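Local coordinates for uncharacterized protein (PDB 4ZKQ) that probably binds chemokines as a decoy receptor encoded by a rodent gammaherpesvirus, at residues C52-Y57 / F380-S385. Residues are numbered along the deposited sequence; the frame is centred on the assembly and turned at random.
Sequences CDKITY and FLKMES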
ATOM      1  N   CYS A  52      -5.201 -11.236  -3.981  1.00 11.11           N
ATOM      2  CA  CYS A  52      -4.954 -10.378  -2.821  1.00  9.86           C
ATOM      3  C   CYS A  52      -4.564 -11.167  -1.576  1.00 11.17           C
ATOM      4  O   CYS A  52      -5.163 -12.193  -1.278  1.00 14.27           O
ATOM      5  CB  CYS A  52      -6.198  -9.538  -2.521  1.00 12.67           C
ATOM      6  SG  CYS A  52      -6.575  -8.277  -3.783  1.00 13.88           S
ATOM      7  N   ASP A  53      -3.573 -10.660  -0.842  1.00 11.31           N
ATOM      8  CA  ASP A  53      -3.143 -11.265   0.418  1.00 14.02           C
ATOM      9  C   ASP A  53      -3.648 -10.447   1.595  1.00 14.29           C
ATOM     10  O   ASP A  53      -3.700 -10.923   2.727  1.00 11.05           O
ATOM     11  CB  ASP A  53      -1.615 -11.390   0.447  1.00 12.83           C
ATOM     12  CG  ASP A  53      -1.091 -12.276  -0.665  1.00 13.11           C
ATOM     13  OD1 ASP A  53      -1.404 -13.485  -0.632  1.00 14.82           O
ATOM     14  OD2 ASP A  53      -0.399 -11.772  -1.582  1.00 13.59           O
ATOM     15  N   LYS A  54      -4.065  -9.221   1.303  1.00 10.57           N
ATOM     16  CA  LYS A  54      -4.560  -8.313   2.312  1.00 11.77           C
ATOM     17  C   LYS A  54      -5.471  -7.305   1.626  1.00 14.73           C
ATOM     18  O   LYS A  54      -5.243  -6.965   0.465  1.00 12.05           O
ATOM     19  CB  LYS A  54      -3.382  -7.632   3.014  1.00 15.92           C
ATOM     20  CG  LYS A  54      -3.680  -6.296   3.652  1.00 21.66           C
ATOM     21  CD  LYS A  54      -2.449  -5.763   4.379  1.00 17.24           C
ATOM     22  CE  LYS A  54      -2.550  -4.275   4.598  1.00 21.03           C
ATOM     23  NZ  LYS A  54      -1.524  -3.777   5.544  1.00 18.94           N
ATOM     24  N   ILE A  55      -6.498  -6.833   2.326  1.00  9.45           N
ATOM     25  CA  ILE A  55      -7.377  -5.828   1.749  1.00 10.79           C
ATOM     26  C   ILE A  55      -7.807  -4.779   2.778  1.00 11.32           C
ATOM     27  O   ILE A  55      -8.128  -5.095   3.920  1.00 10.87           O
ATOM     28  CB  ILE A  55      -8.609  -6.481   1.104  1.00 10.34           C
ATOM     29  CG1 ILE A  55      -9.404  -5.439   0.305  1.00 15.26           C
ATOM     30  CG2 ILE A  55      -9.474  -7.179   2.150  1.00 15.00           C
ATOM     31  CD1 ILE A  55     -10.389  -6.057  -0.657  1.00 19.44           C
ATOM     32  N   THR A  56      -7.772  -3.525   2.344  1.00 12.91           N
ATOM     33  CA  THR A  56      -8.186  -2.389   3.154  1.00 10.79           C
ATOM     34  C   THR A  56      -9.482  -1.859   2.568  1.00 14.22           C
ATOM     35  O   THR A  56      -9.597  -1.727   1.355  1.00 12.54           O
ATOM     36  CB  THR A  56      -7.115  -1.284   3.169  1.00 13.46           C
ATOM     37  OG1 THR A  56      -5.966  -1.738   3.902  1.00 15.15           O
ATOM     38  CG2 THR A  56      -7.639   0.014   3.816  1.00 10.75           C
ATOM     39  N   TYR A  57     -10.462  -1.596   3.428  1.00 12.22           N
ATOM     40  CA  TYR A  57     -11.751  -1.069   2.998  1.00 11.97           C
ATOM     41  C   TYR A  57     -11.835   0.430   3.287  1.00 11.24           C
ATOM     42  O   TYR A  57     -11.373   0.893   4.331  1.00 11.86           O
ATOM     43  CB  TYR A  57     -12.897  -1.792   3.708  1.00 11.61           C
ATOM     44  CG  TYR A  57     -12.841  -3.291   3.618  1.00 13.24           C
ATOM     45  CD1 TYR A  57     -13.359  -3.960   2.515  1.00 18.60           C
ATOM     46  CD2 TYR A  57     -12.281  -4.048   4.641  1.00 10.86           C
ATOM     47  CE1 TYR A  57     -13.313  -5.340   2.431  1.00 16.23           C
ATOM     48  CE2 TYR A  57     -12.229  -5.424   4.562  1.00 14.17           C
ATOM     49  CZ  TYR A  57     -12.748  -6.065   3.457  1.00 17.48           C
ATOM     50  OH  TYR A  57     -12.707  -7.440   3.377  1.00 20.23           O
ATOM     51  N   PHE A 380      13.553  -4.107   7.733  1.00 14.49           N
ATOM     52  CA  PHE A 380      12.260  -3.830   8.341  1.00 12.56           C
ATOM     53  C   PHE A 380      11.359  -5.053   8.238  1.00 12.79           C
ATOM     54  O   PHE A 380      11.171  -5.597   7.151  1.00 15.07           O
ATOM     55  CB  PHE A 380      11.582  -2.639   7.666  1.00 15.71           C
ATOM     56  CG  PHE A 380      10.275  -2.253   8.298  1.00 20.76           C
ATOM     57  CD1 PHE A 380      10.232  -1.827   9.609  1.00 19.49           C
ATOM     58  CD2 PHE A 380       9.093  -2.318   7.582  1.00 19.55           C
ATOM     59  CE1 PHE A 380       9.039  -1.470  10.203  1.00 22.01           C
ATOM     60  CE2 PHE A 380       7.898  -1.960   8.166  1.00 18.22           C
ATOM     61  CZ  PHE A 380       7.869  -1.533   9.480  1.00 20.64           C
ATOM     62  N   LEU A 381      10.821  -5.478   9.373  1.00 16.35           N
ATOM     63  CA  LEU A 381       9.859  -6.570   9.426  1.00 19.37           C
ATOM     64  C   LEU A 381       8.545  -6.044   9.955  1.00 18.73           C
ATOM     65  O   LEU A 381       8.502  -5.456  11.033  1.00 16.64           O
ATOM     66  CB  LEU A 381      10.366  -7.701  10.326  1.00 15.46           C
ATOM     67  CG  LEU A 381       9.364  -8.811  10.652  1.00 17.11           C
ATOM     68  CD1 LEU A 381       9.014  -9.598   9.389  1.00 19.78           C
ATOM     69  CD2 LEU A 381       9.916  -9.726  11.732  1.00 22.62           C
ATOM     70  N   LYS A 382       7.475  -6.256   9.199  1.00 12.34           N
ATOM     71  CA  LYS A 382       6.143  -5.946   9.688  1.00 17.53           C
ATOM     72  C   LYS A 382       5.312  -7.218   9.706  1.00 14.18           C
ATOM     73  O   LYS A 382       5.357  -8.018   8.775  1.00 17.07           O
ATOM     74  CB  LYS A 382       5.463  -4.879   8.830  1.00 17.84           C
ATOM     75  CG  LYS A 382       4.067  -4.519   9.334  1.00 18.84           C
ATOM     76  CD  LYS A 382       3.503  -3.271   8.677  1.00 23.54           C
ATOM     77  CE  LYS A 382       3.247  -3.479   7.203  1.00 27.60           C
ATOM     78  NZ  LYS A 382       2.488  -2.337   6.617  1.00 23.23           N
ATOM     79  N   MET A 383       4.577  -7.394  10.793  1.00 13.01           N
ATOM     80  CA  MET A 383       3.672  -8.519  10.957  1.00 14.28           C
ATOM     81  C   MET A 383       2.336  -7.946  11.404  1.00 16.44           C
ATOM     82  O   MET A 383       2.284  -7.131  12.324  1.00 15.44           O
ATOM     83  CB  MET A 383       4.224  -9.520  11.971  1.00 18.50           C
ATOM     84  CG  MET A 383       5.565 -10.128  11.564  1.00 20.49           C
ATOM     85  SD  MET A 383       6.179 -11.383  12.706  1.00 22.98           S
ATOM     86  CE  MET A 383       4.964 -12.683  12.486  1.00 25.84           C
ATOM     87  N   GLU A 384       1.260  -8.341  10.733  1.00 14.36           N
ATOM     88  CA  GLU A 384      -0.041  -7.732  10.975  1.00 13.29           C
ATOM     89  C   GLU A 384      -1.188  -8.719  10.828  1.00 13.20           C
ATOM     90  O   GLU A 384      -1.170  -9.604   9.970  1.00 12.53           O
ATOM     91  CB  GLU A 384      -0.265  -6.559  10.015  1.00 15.94           C
ATOM     92  CG  GLU A 384      -0.152  -6.939   8.549  1.00 12.11           C
ATOM     93  CD  GLU A 384      -0.140  -5.741   7.619  1.00 15.38           C
ATOM     94  OE1 GLU A 384      -0.914  -4.795   7.857  1.00 13.79           O
ATOM     95  OE2 GLU A 384       0.639  -5.751   6.642  1.00 20.32           O
ATOM     96  N   SER A 385      -2.182  -8.537  11.686  1.00 14.26           N
ATOM     97  CA  SER A 385      -3.479  -9.164  11.542  1.00 13.76           C
ATOM     98  C   SER A 385      -4.438  -8.107  11.032  1.00 14.71           C
ATOM     99  O   SER A 385      -4.012  -7.060  10.557  1.00 12.96           O
ATOM    100  CB  SER A 385      -3.958  -9.727  12.875  1.00 14.56           C
ATOM    101  OG  SER A 385      -4.089  -8.684  13.820  1.00 12.79           O
TER
HETATM  102  O   HOH W   1       1.068  -3.481   3.982  1.00 26.52           O
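K54 and E384 bridge the two strands with a buried salt bridge, the one direct bond between 52-57 and 380-385. The ammonium of K54 gives a hydrogen bond from NZ to OE1 of E384 at 2.6 Å, arriving on the syn side of that oxygen but 29° out of the carboxylate plane. OE2 of E384 is the farther oxygen, 3.1 Å from NZ of K54. Lysine suits this place because the backbones stay well apart, the CA atoms of K54 and S385 being 9.3 Å from each other. With CG of K54 anti to the backbone N (chi1 156°) and the rest of the chain extended, the charge reaches right across, and the glutamate chain meets it at about a right angle. Glutamate offers two oxygens on one flat group, OE1 for K54 and OE2 for K382.

This second lysine, two residues before E384 and hence on the same face, has a chain long enough to bring NZ into a long salt bridge with OE2 of E384 at 3.9 Å. NZ of K54 and NZ of K382 lie 4.4 Å apart; E384, together with D78 beside K54, probably balances the two positive charges, and a water accepts a hydrogen bond from each.

Around it, OG1 of T80 and the carbonyl O of I79 are hydrogen-bonded to NZ of K382, and Q24 donates to OE1 of E384. The whole is a buried salt-bridge network joining strand 54-59 of one beta sheet to strand 378-384 of another.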